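Local coordinates for thioredoxin (H-type,TRX-H) (Edwardsiella tarda, PDB 5ZF2), which is a thioredoxin-like effector that inhibits ASK1-MAPK signalling to promote infection and is probably a thiol-disulfide oxidoreductase, at residues A[89-92]-A[96-99]; A[8-13]-A[66-71]. One frame throughout, in Å; residues are numbered along the deposited sequence.

Contact 1 of 2, residues A[89-92]-A[96-99]; sequences IGET and ALSD
Ala96 meets the acid end of Glu91 with its methyl group: CB of Ala96 lies 3.4 Å from CD of Glu91, and both carboxylate oxygens of Glu91, OE1 and OE2, stand 3.6 Å from that same CB. The carboxylate comes to rest there because the Glu91 chain leaves the loop with CG anti to the backbone N (chi1 177°) and then bends at chi2 (63°). OE1 finds its polar partner between the two segments, in a hydrogen bond from the backbone N of Ser93, just ahead of helix 94-102. Ser93 also accepts a hydrogen bond at OG from the N of Ala96, in the first turn of that helix.

One residue on, Leu97 passes alongside Glu91, the two side chains running in opposite directions. Its CD2 does most of the touching, 3.6 Å from CG of Glu91 and 3.5 Å from the carbonyl O of Glu91. That oxygen has a polar partner as well, a hydrogen bond with NE2 of Gln35. The other branch, CD1 of Leu97, reaches the backbone at CA of Thr92, 4.3 Å away. The touch between the segments is van der Waals: methyls against the bent acid chain and its backbone carbonyl, with Ser93 and Gln35 as the polar partners.

This is the turn by which the last strand of the thioredoxin fold, 83-89, passes into its C-terminal helix 94-102. Leu97 is buried between helix 30-43, where it meets Glu38 and Leu42, and the sheet, where it meets Leu76 of strand 75-80, while Thr92 rests on Val31 and Glu38 of that same helix.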
ATOM      1  N   ILE A  89       0.648  10.215   2.778  1.00 11.98           N
ATOM      2  CA  ILE A  89      -0.024  10.029   4.075  1.00 16.74           C
ATOM      3  C   ILE A  89      -1.369  10.757   4.065  1.00 17.63           C
ATOM      4  O   ILE A  89      -1.417  11.980   3.880  1.00 12.51           O
ATOM      5  CB  ILE A  89       0.827  10.538   5.255  1.00 18.86           C
ATOM      6  CG1 ILE A  89       2.154   9.786   5.391  1.00 13.76           C
ATOM      7  CG2 ILE A  89       0.022  10.492   6.574  1.00 18.71           C
ATOM      8  CD1 ILE A  89       3.185  10.580   6.251  1.00 15.35           C
ATOM      9  N   GLY A  90      -2.450  10.028   4.307  1.00 14.41           N
ATOM     10  CA  GLY A  90      -3.735  10.648   4.551  1.00 18.24           C
ATOM     11  C   GLY A  90      -4.526  11.059   3.322  1.00 15.29           C
ATOM     12  O   GLY A  90      -5.604  11.646   3.472  1.00 17.52           O
ATOM     13  N   GLU A  91      -4.050  10.746   2.124  1.00 13.91           N
ATOM     14  CA  GLU A  91      -4.714  11.175   0.896  1.00 18.12           C
ATOM     15  C   GLU A  91      -6.042  10.461   0.693  1.00 14.76           C
ATOM     16  O   GLU A  91      -6.089   9.224   0.699  1.00 17.17           O
ATOM     17  CB  GLU A  91      -3.812  10.891  -0.308  1.00 13.95           C
ATOM     18  CG  GLU A  91      -4.448  11.250  -1.641  1.00 16.74           C
ATOM     19  CD  GLU A  91      -4.728  12.745  -1.730  1.00 19.91           C
ATOM     20  OE1 GLU A  91      -5.924  13.145  -1.723  1.00 20.03           O
ATOM     21  OE2 GLU A  91      -3.738  13.512  -1.793  1.00 18.71           O
ATOM     22  N   THR A  92      -7.125  11.233   0.460  1.00 14.45           N
ATOM     23  CA  THR A  92      -8.421  10.613   0.177  1.00 18.20           C
ATOM     24  C   THR A  92      -9.084  11.113  -1.103  1.00 19.82           C
ATOM     25  O   THR A  92     -10.234  10.742  -1.369  1.00 15.97           O
ATOM     26  CB  THR A  92      -9.410  10.792   1.344  1.00 19.24           C
ATOM     27  OG1 THR A  92      -9.643  12.184   1.570  1.00 17.32           O
ATOM     28  CG2 THR A  92      -8.876  10.144   2.627  1.00 26.63           C
ATOM     29  N   ALA A  96      -6.425  11.750  -6.861  1.00 14.95           N
ATOM     30  CA  ALA A  96      -5.045  11.763  -6.387  1.00 13.17           C
ATOM     31  C   ALA A  96      -4.539  10.351  -6.127  1.00 17.59           C
ATOM     32  O   ALA A  96      -3.387  10.030  -6.444  1.00 11.92           O
ATOM     33  CB  ALA A  96      -4.917  12.622  -5.118  1.00 12.84           C
ATOM     34  N   LEU A  97      -5.387   9.493  -5.546  1.00 14.01           N
ATOM     35  CA  LEU A  97      -5.005   8.109  -5.288  1.00 12.68           C
ATOM     36  C   LEU A  97      -4.782   7.352  -6.590  1.00 14.00           C
ATOM     37  O   LEU A  97      -3.826   6.573  -6.709  1.00 15.88           O
ATOM     38  CB  LEU A  97      -6.087   7.413  -4.453  1.00 14.19           C
ATOM     39  CG  LEU A  97      -6.255   7.962  -3.037  1.00 11.13           C
ATOM     40  CD1 LEU A  97      -7.410   7.261  -2.367  1.00 15.50           C
ATOM     41  CD2 LEU A  97      -5.008   7.707  -2.215  1.00 11.23           C
ATOM     42  N   SER A  98      -5.675   7.541  -7.566  1.00 13.52           N
ATOM     43  CA  SER A  98      -5.453   6.990  -8.902  1.00 14.31           C
ATOM     44  C   SER A  98      -4.104   7.437  -9.462  1.00 13.30           C
ATOM     45  O   SER A  98      -3.326   6.630  -9.982  1.00 15.11           O
ATOM     46  CB  SER A  98      -6.586   7.421  -9.830  1.00 17.26           C
ATOM     47  OG  SER A  98      -6.329   7.009 -11.146  1.00 22.06           O
ATOM     48  N   ASP A  99      -3.810   8.723  -9.370  1.00 16.73           N
ATOM     49  CA  ASP A  99      -2.561   9.197  -9.959  1.00 20.14           C
ATOM     50  C   ASP A  99      -1.351   8.676  -9.191  1.00 12.94           C
ATOM     51  O   ASP A  99      -0.309   8.400  -9.797  1.00 18.64           O
ATOM     52  CB  ASP A  99      -2.564  10.720 -10.010  1.00 24.07           C
ATOM     53  CG  ASP A  99      -1.410  11.269 -10.821  1.00 30.85           C
ATOM     54  OD1 ASP A  99      -1.332  10.982 -12.034  1.00 36.57           O
ATOM     55  OD2 ASP A  99      -0.574  11.951 -10.228  1.00 30.00           O
TER

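Contact 2 of 2, residues A[8-13]-A[66-71]; sequences AAFTQA and QQFRVS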
ATOM      1  N   ALA A   8       7.615 -13.033   4.151  1.00 18.44           N
ATOM      2  CA  ALA A   8       7.936 -13.882   3.009  1.00 18.79           C
ATOM      3  C   ALA A   8       7.194 -13.439   1.751  1.00 19.41           C
ATOM      4  O   ALA A   8       7.768 -13.428   0.657  1.00 17.64           O
ATOM      5  CB  ALA A   8       7.623 -15.343   3.326  1.00 20.40           C
ATOM      6  N   ALA A   9       5.911 -13.090   1.867  1.00 16.62           N
ATOM      7  CA  ALA A   9       5.211 -12.675   0.657  1.00 15.73           C
ATOM      8  C   ALA A   9       5.732 -11.330   0.145  1.00 14.60           C
ATOM      9  O   ALA A   9       5.796 -11.110  -1.069  1.00 17.09           O
ATOM     10  CB  ALA A   9       3.702 -12.627   0.905  1.00 16.58           C
ATOM     11  N   PHE A  10       6.092 -10.416   1.041  1.00 14.06           N
ATOM     12  CA  PHE A  10       6.609  -9.117   0.600  1.00 13.18           C
ATOM     13  C   PHE A  10       7.947  -9.272  -0.114  1.00 18.29           C
ATOM     14  O   PHE A  10       8.161  -8.697  -1.194  1.00 17.55           O
ATOM     15  CB  PHE A  10       6.747  -8.164   1.789  1.00 17.86           C
ATOM     16  CG  PHE A  10       7.332  -6.826   1.432  1.00 19.08           C
ATOM     17  CD1 PHE A  10       6.555  -5.847   0.826  1.00 17.47           C
ATOM     18  CD2 PHE A  10       8.660  -6.545   1.704  1.00 24.16           C
ATOM     19  CE1 PHE A  10       7.114  -4.594   0.507  1.00 15.33           C
ATOM     20  CE2 PHE A  10       9.226  -5.305   1.375  1.00 24.62           C
ATOM     21  CZ  PHE A  10       8.448  -4.335   0.786  1.00 16.19           C
ATOM     22  N   THR A  11       8.871 -10.040   0.474  1.00 16.50           N
ATOM     23  CA  THR A  11      10.182 -10.183  -0.144  1.00 22.66           C
ATOM     24  C   THR A  11      10.065 -10.865  -1.502  1.00 23.92           C
ATOM     25  O   THR A  11      10.757 -10.487  -2.459  1.00 20.94           O
ATOM     26  CB  THR A  11      11.148 -10.960   0.769  1.00 34.59           C
ATOM     27  OG1 THR A  11      10.747 -12.321   0.854  1.00 46.39           O
ATOM     28  CG2 THR A  11      11.192 -10.377   2.177  1.00 31.71           C
ATOM     29  N   GLN A  12       9.156 -11.838  -1.624  1.00 18.53           N
ATOM     30  CA  GLN A  12       8.985 -12.495  -2.913  1.00 19.51           C
ATOM     31  C   GLN A  12       8.378 -11.535  -3.934  1.00 20.62           C
ATOM     32  O   GLN A  12       8.796 -11.518  -5.098  1.00 20.04           O
ATOM     33  CB  GLN A  12       8.134 -13.752  -2.755  1.00 25.04           C
ATOM     34  CG  GLN A  12       7.822 -14.453  -4.054  1.00 32.43           C
ATOM     35  CD  GLN A  12       6.350 -14.783  -4.181  1.00 50.54           C
ATOM     36  OE1 GLN A  12       5.892 -15.786  -3.639  1.00 52.13           O
ATOM     37  NE2 GLN A  12       5.588 -13.920  -4.862  1.00 57.63           N
ATOM     38  N   ALA A  13       7.417 -10.705  -3.513  1.00 16.89           N
ATOM     39  CA  ALA A  13       6.890  -9.685  -4.421  1.00 21.71           C
ATOM     40  C   ALA A  13       7.983  -8.712  -4.872  1.00 16.51           C
ATOM     41  O   ALA A  13       8.083  -8.388  -6.064  1.00 18.71           O
ATOM     42  CB  ALA A  13       5.731  -8.928  -3.755  1.00 14.24           C
ATOM     43  N   GLN A  66       8.885  -0.198  11.272  1.00 20.17           N
ATOM     44  CA  GLN A  66      10.260   0.284  11.300  1.00 21.30           C
ATOM     45  C   GLN A  66      10.933   0.078   9.952  1.00 19.41           C
ATOM     46  O   GLN A  66      11.620   0.968   9.446  1.00 22.23           O
ATOM     47  CB  GLN A  66      11.054  -0.420  12.402  1.00 29.67           C
ATOM     48  CG  GLN A  66      10.807   0.151  13.790  1.00 42.60           C
ATOM     49  CD  GLN A  66      11.257   1.602  13.927  1.00 51.85           C
ATOM     50  OE1 GLN A  66      12.242   2.022  13.313  1.00 51.71           O
ATOM     51  NE2 GLN A  66      10.537   2.375  14.740  1.00 47.08           N
ATOM     52  N   GLN A  67      10.721  -1.084   9.345  1.00 18.78           N
ATOM     53  CA  GLN A  67      11.284  -1.365   8.029  1.00 24.08           C
ATOM     54  C   GLN A  67      10.874  -0.312   6.993  1.00 28.83           C
ATOM     55  O   GLN A  67      11.678   0.090   6.140  1.00 24.86           O
ATOM     56  CB  GLN A  67      10.814  -2.756   7.606  1.00 23.02           C
ATOM     57  CG  GLN A  67      11.092  -3.125   6.176  1.00 44.13           C
ATOM     58  CD  GLN A  67      10.633  -4.552   5.867  1.00 50.54           C
ATOM     59  OE1 GLN A  67       9.699  -5.059   6.489  1.00 46.83           O
ATOM     60  NE2 GLN A  67      11.277  -5.195   4.906  1.00 54.09           N
ATOM     61  N   PHE A  68       9.621   0.127   7.040  1.00 17.03           N
ATOM     62  CA  PHE A  68       9.057   1.057   6.075  1.00 16.43           C
ATOM     63  C   PHE A  68       9.161   2.513   6.511  1.00 17.08           C
ATOM     64  O   PHE A  68       8.770   3.393   5.741  1.00 20.67           O
ATOM     65  CB  PHE A  68       7.587   0.691   5.830  1.00 16.04           C
ATOM     66  CG  PHE A  68       7.406  -0.666   5.187  1.00 19.45           C
ATOM     67  CD1 PHE A  68       8.076  -0.979   4.023  1.00 21.36           C
ATOM     68  CD2 PHE A  68       6.585  -1.634   5.772  1.00 20.27           C
ATOM     69  CE1 PHE A  68       7.926  -2.219   3.429  1.00 24.73           C
ATOM     70  CE2 PHE A  68       6.440  -2.878   5.190  1.00 20.79           C
ATOM     71  CZ  PHE A  68       7.110  -3.172   4.014  1.00 20.51           C
ATOM     72  N   ARG A  69       9.683   2.779   7.713  1.00 18.07           N
ATOM     73  CA  ARG A  69       9.833   4.135   8.237  1.00 18.86           C
ATOM     74  C   ARG A  69       8.459   4.815   8.281  1.00 22.31           C
ATOM     75  O   ARG A  69       8.238   5.893   7.723  1.00 19.50           O
ATOM     76  CB  ARG A  69      10.866   4.914   7.402  1.00 23.79           C
ATOM     77  CG  ARG A  69      11.071   6.405   7.743  1.00 32.85           C
ATOM     78  CD  ARG A  69      12.129   7.087   6.844  1.00 27.28           C
ATOM     79  NE  ARG A  69      11.559   7.522   5.564  1.00 25.44           N
ATOM     80  CZ  ARG A  69      10.731   8.554   5.413  1.00 29.11           C
ATOM     81  NH1 ARG A  69      10.343   9.282   6.452  1.00 30.71           N
ATOM     82  NH2 ARG A  69      10.282   8.872   4.211  1.00 31.33           N
ATOM     83  N   VAL A  70       7.510   4.129   8.913  1.00 19.12           N
ATOM     84  CA  VAL A  70       6.113   4.546   8.960  1.00 19.22           C
ATOM     85  C   VAL A  70       5.774   4.957  10.378  1.00 26.33           C
ATOM     86  O   VAL A  70       5.978   4.178  11.316  1.00 20.94           O
ATOM     87  CB  VAL A  70       5.171   3.422   8.494  1.00 20.95           C
ATOM     88  CG1 VAL A  70       3.705   3.790   8.776  1.00 18.90           C
ATOM     89  CG2 VAL A  70       5.394   3.152   7.021  1.00 22.12           C
ATOM     90  N   SER A  71       5.241   6.169  10.533  1.00 20.99           N
ATOM     91  CA  SER A  71       4.819   6.645  11.838  1.00 23.33           C
ATOM     92  C   SER A  71       3.331   6.937  11.926  1.00 22.90           C
ATOM     93  O   SER A  71       2.850   7.236  13.022  1.00 28.12           O
ATOM     94  CB  SER A  71       5.605   7.911  12.236  1.00 27.09           C
ATOM     95  OG  SER A  71       5.420   8.961  11.293  1.00 32.77           O
TER
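Helix 7-15 and the end of helix 62-68 are neighbours whose backbones stay well separated: the nearest CA atoms, those of Phe10 and Gln67, are 11.7 Å apart. Both helices belong to the thioredoxin fold, and an edge-to-face (T-shaped) aromatic pair joins them. The segment 8-13 is regular helix, with Gln12 N bonded to Ala8 O and Ala13 N to Ala9 O. The segment 66-71 instead leaves its helix through a Schellman motif, in which Arg69 takes positive phi (58°) and its N bonds back to Gln66 O.

Phe10 and Phe68 carry the contact, approaching from opposite directions. Phe10 swings its ring away from its own backbone N (chi1 177°), which carries it out to Phe68 and lets it offer a ring face; Phe68 comes in edge first. The ring planes stand at 81° with centroids 5.1 Å apart, so the C-H edge of Phe68 points into the pi face of Phe10, a favourable quadrupolar arrangement. It lies off the middle of that face, over the CZ side. Beneath the pair is the sheet: Phe10 packs on Val20 and Val22 of strand 20-25, and Phe68 on Val22 there and on Ile77 and Tyr79 of strand 75-80.

Gln67 adds a looser touch at the more exposed margin. Its chain runs out extended toward helix 7-15, and the amide NE2 of Gln67 comes obliquely to the Phe10 ring, 4.1 Å from CE2 of Phe10. CG of Gln67 also lies over a face of its neighbour Phe68, toward the rim. The closest approach across the contact is between the rings, with CE1 of Phe68 3.4 Å from CZ of Phe10.

Overall arrangement
The two contacts lie on opposite sides of the chain's centre, their own centres 20 Å apart, and share no helix. Contact 2 is the buried one, tying two helices that are distant in sequence through aromatic rings above the sheet. Contact 1 is local and only partly buried, joining a loop to the helix that follows it, with a carboxylate and a backbone carbonyl beside its methyls and polar partners supplied by nearby residues. Strand 75-80 takes part in both, but with opposite faces: Leu76 meets Leu97 of contact 1, and Ile77 and Tyr79 meet Phe68 of contact 2. The thioredoxin sheet thus lies between them, and neither contact touches the other.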